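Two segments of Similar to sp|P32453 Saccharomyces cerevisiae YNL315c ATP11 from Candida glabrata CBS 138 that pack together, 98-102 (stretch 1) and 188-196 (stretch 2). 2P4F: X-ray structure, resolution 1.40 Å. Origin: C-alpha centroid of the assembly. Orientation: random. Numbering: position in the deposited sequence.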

# COMPACT_ATOMS: atom_id res chain seq x y z
N PRO A 98 9.61 15.88 -7.30
CA PRO A 98 8.60 15.52 -8.33
C PRO A 98 7.42 14.78 -7.74
O PRO A 98 6.45 14.52 -8.48
CB PRO A 98 9.34 14.58 -9.30
CG PRO A 98 10.46 14.06 -8.44
CD PRO A 98 10.83 15.10 -7.42
N TYR A 99 7.47 14.41 -6.46
CA TYR A 99 6.33 13.78 -5.81
C TYR A 99 5.84 14.74 -4.73
O TYR A 99 6.64 15.55 -4.21
CB TYR A 99 6.69 12.43 -5.18
CG TYR A 99 7.88 12.56 -4.25
CD1 TYR A 99 7.71 12.76 -2.88
CD2 TYR A 99 9.17 12.48 -4.75
CE1 TYR A 99 8.76 12.89 -2.00
CE2 TYR A 99 10.23 12.60 -3.87
CZ TYR A 99 10.03 12.80 -2.52
OH TYR A 99 11.10 12.92 -1.65
N LYS A 100 4.57 14.61 -4.42
CA LYS A 100 4.00 15.45 -3.38
C LYS A 100 4.29 14.86 -2.02
O LYS A 100 4.20 13.64 -1.84
CB LYS A 100 2.49 15.66 -3.57
CG LYS A 100 2.31 16.47 -4.85
CD LYS A 100 0.96 17.12 -4.91
CE LYS A 100 0.75 17.64 -6.32
NZ LYS A 100 -0.66 17.44 -6.71
N THR A 101 4.66 15.69 -1.09
CA THR A 101 4.82 15.27 0.29
C THR A 101 3.69 15.77 1.17
O THR A 101 2.81 16.49 0.64
CB THR A 101 6.17 15.75 0.88
OG1 THR A 101 6.13 17.17 1.05
CG2 THR A 101 7.32 15.39 -0.05
N LEU A 102 3.72 15.39 2.44
CA LEU A 102 2.59 15.77 3.29
C LEU A 102 2.39 17.28 3.28
O LEU A 102 1.21 17.72 3.25
CB LEU A 102 2.81 15.23 4.71
CG LEU A 102 1.64 15.53 5.66
CD1 LEU A 102 0.29 15.02 5.12
CD2 LEU A 102 1.92 14.91 7.01
N PHE A 188 10.30 3.97 -2.75
CA PHE A 188 10.72 4.82 -1.63
C PHE A 188 11.07 6.16 -2.23
O PHE A 188 12.14 6.32 -2.80
CB PHE A 188 11.87 4.10 -0.88
CG PHE A 188 11.29 2.77 -0.39
CD1 PHE A 188 10.56 2.70 0.79
CD2 PHE A 188 11.42 1.61 -1.13
CE1 PHE A 188 9.96 1.54 1.24
CE2 PHE A 188 10.82 0.43 -0.72
CZ PHE A 188 10.08 0.41 0.44
N ALA A 189 10.15 7.10 -2.17
CA ALA A 189 10.30 8.36 -2.87
C ALA A 189 11.23 9.25 -2.07
O ALA A 189 12.10 9.96 -2.60
CB ALA A 189 8.92 9.01 -3.00
N GLY A 190 11.06 9.23 -0.77
CA GLY A 190 11.96 10.03 0.05
C GLY A 190 11.88 9.57 1.50
O GLY A 190 11.14 8.64 1.82
N PRO A 191 12.63 10.18 2.41
CA PRO A 191 12.68 9.63 3.76
C PRO A 191 11.33 9.67 4.44
O PRO A 191 11.11 8.85 5.37
CB PRO A 191 13.65 10.56 4.51
CG PRO A 191 13.85 11.75 3.65
CD PRO A 191 13.50 11.36 2.24
N ASN A 192 10.44 10.58 4.02
CA ASN A 192 9.14 10.61 4.70
C ASN A 192 7.97 10.19 3.83
O ASN A 192 6.79 10.37 4.17
CB ASN A 192 8.85 12.05 5.18
CG ASN A 192 9.79 12.38 6.32
OD1 ASN A 192 9.75 11.68 7.35
ND2 ASN A 192 10.63 13.40 6.15
N THR A 193 8.28 9.61 2.64
CA THR A 193 7.20 9.37 1.67
C THR A 193 7.42 8.05 0.96
O THR A 193 8.43 7.88 0.25
CB THR A 193 7.17 10.50 0.62
OG1 THR A 193 7.33 11.78 1.26
CG2 THR A 193 5.83 10.55 -0.14
N VAL A 194 6.47 7.13 1.13
CA VAL A 194 6.59 5.76 0.59
C VAL A 194 5.40 5.51 -0.28
O VAL A 194 4.27 5.88 0.11
CB VAL A 194 6.64 4.75 1.76
CG1 VAL A 194 6.66 3.31 1.20
CG2 VAL A 194 7.86 5.02 2.64
N HIS A 195 5.60 4.96 -1.48
CA HIS A 195 4.48 4.74 -2.39
C HIS A 195 4.25 3.24 -2.58
O HIS A 195 5.22 2.47 -2.58
CB HIS A 195 4.78 5.34 -3.77
CG HIS A 195 4.91 6.84 -3.74
ND1 HIS A 195 5.37 7.51 -4.85
CD2 HIS A 195 4.59 7.77 -2.80
CE1 HIS A 195 5.34 8.82 -4.55
NE2 HIS A 195 4.88 9.02 -3.31
N CYS A 196 3.00 2.85 -2.80
CA CYS A 196 2.68 1.48 -3.19
C CYS A 196 1.91 1.58 -4.50
O CYS A 196 0.86 2.30 -4.51
CB CYS A 196 1.88 0.80 -2.06
SG CYS A 196 1.52 -0.93 -2.54
O HOH W 1 13.49 12.23 -2.09
O HOH W 2 5.39 12.97 2.85

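A single aromatic ring laid across a β-hairpin can hold an irregular segment in place without any clear direct hydrogen bond, and the contact between residues 98-102 and 188-196 illustrates how. Stretch 2 supplies two strands joined by a type I turn from Gly-190 to Thr-193, closed by Thr-193 N donating to Gly-190 O at 3.1 Å and by Gly-190 N donating to Thr-193 O, also at 3.1 Å. Stretch 1 has an extended backbone at Tyr-99 and Lys-100 but forms no regular strand, and it adds side chains rather than backbone pairing.

Tyr-99 dominates the 234 Å² buried between the stretches. Its CA-to-CB bond points toward the hairpin, and chi1 of 54° (p) with chi2 of 94° lays the ring over Ala-189. The methyl carbon Ala-189 CB sits 3.7 Å from the centroid of the Tyr-99 ring and only 3° off its normal, a nearly ideal CH-π contact. Alanine suits this place because its lone methyl meets the ring face squarely. Beyond it, Gly-190 leaves room for the phenol: Tyr-99 OH lies 3.5 Å from Gly-190 CA, and an ideal CB on that residue would fall 2.2 Å from the same oxygen, a clash. The hydroxyl is also tied to the strand through water 1, which lies 2.5 Å from Tyr-99 OH and donates to Ala-189 O at 2.7 Å.

At the other end of the tyrosine, Tyr-99 CB approaches His-195 CE1 at 3.9 Å, near the plane of the imidazole and at its edge. The CA-to-CB bond of His-195 points toward stretch 1, and chi1 is -64° (m), while its NE2 is hydrogen-bonded elsewhere in the structure.

Thr-193, buried and with its CA-to-CB bond directed toward stretch 1, joins the aromatic contact to the rest of the segment. Its chi1 of -44° (m) places Thr-193 OG1 3.7 Å from Tyr-99 CE1 and 3.8 Å from Thr-101 CG2, while Thr-193 CG2 lies 3.9 Å from Lys-100 O. The hydroxyl does not go unsatisfied: water 2 is 2.8 Å from Thr-193 OG1, accepts from Leu-102 N at 3.0 Å and donates to Asn-192 O at 3.2 Å. A β-branched residue thus combines methyl packing with a polar link. Thr-101, at chi1 70° (p), contributes its methyl from a sideways CA-to-CB bond, whereas that of Lys-100 points away, leaving its long side chain exposed. The principle is economical: close packing round one ring makes the direct fit, and two waters link polar groups of the two stretches.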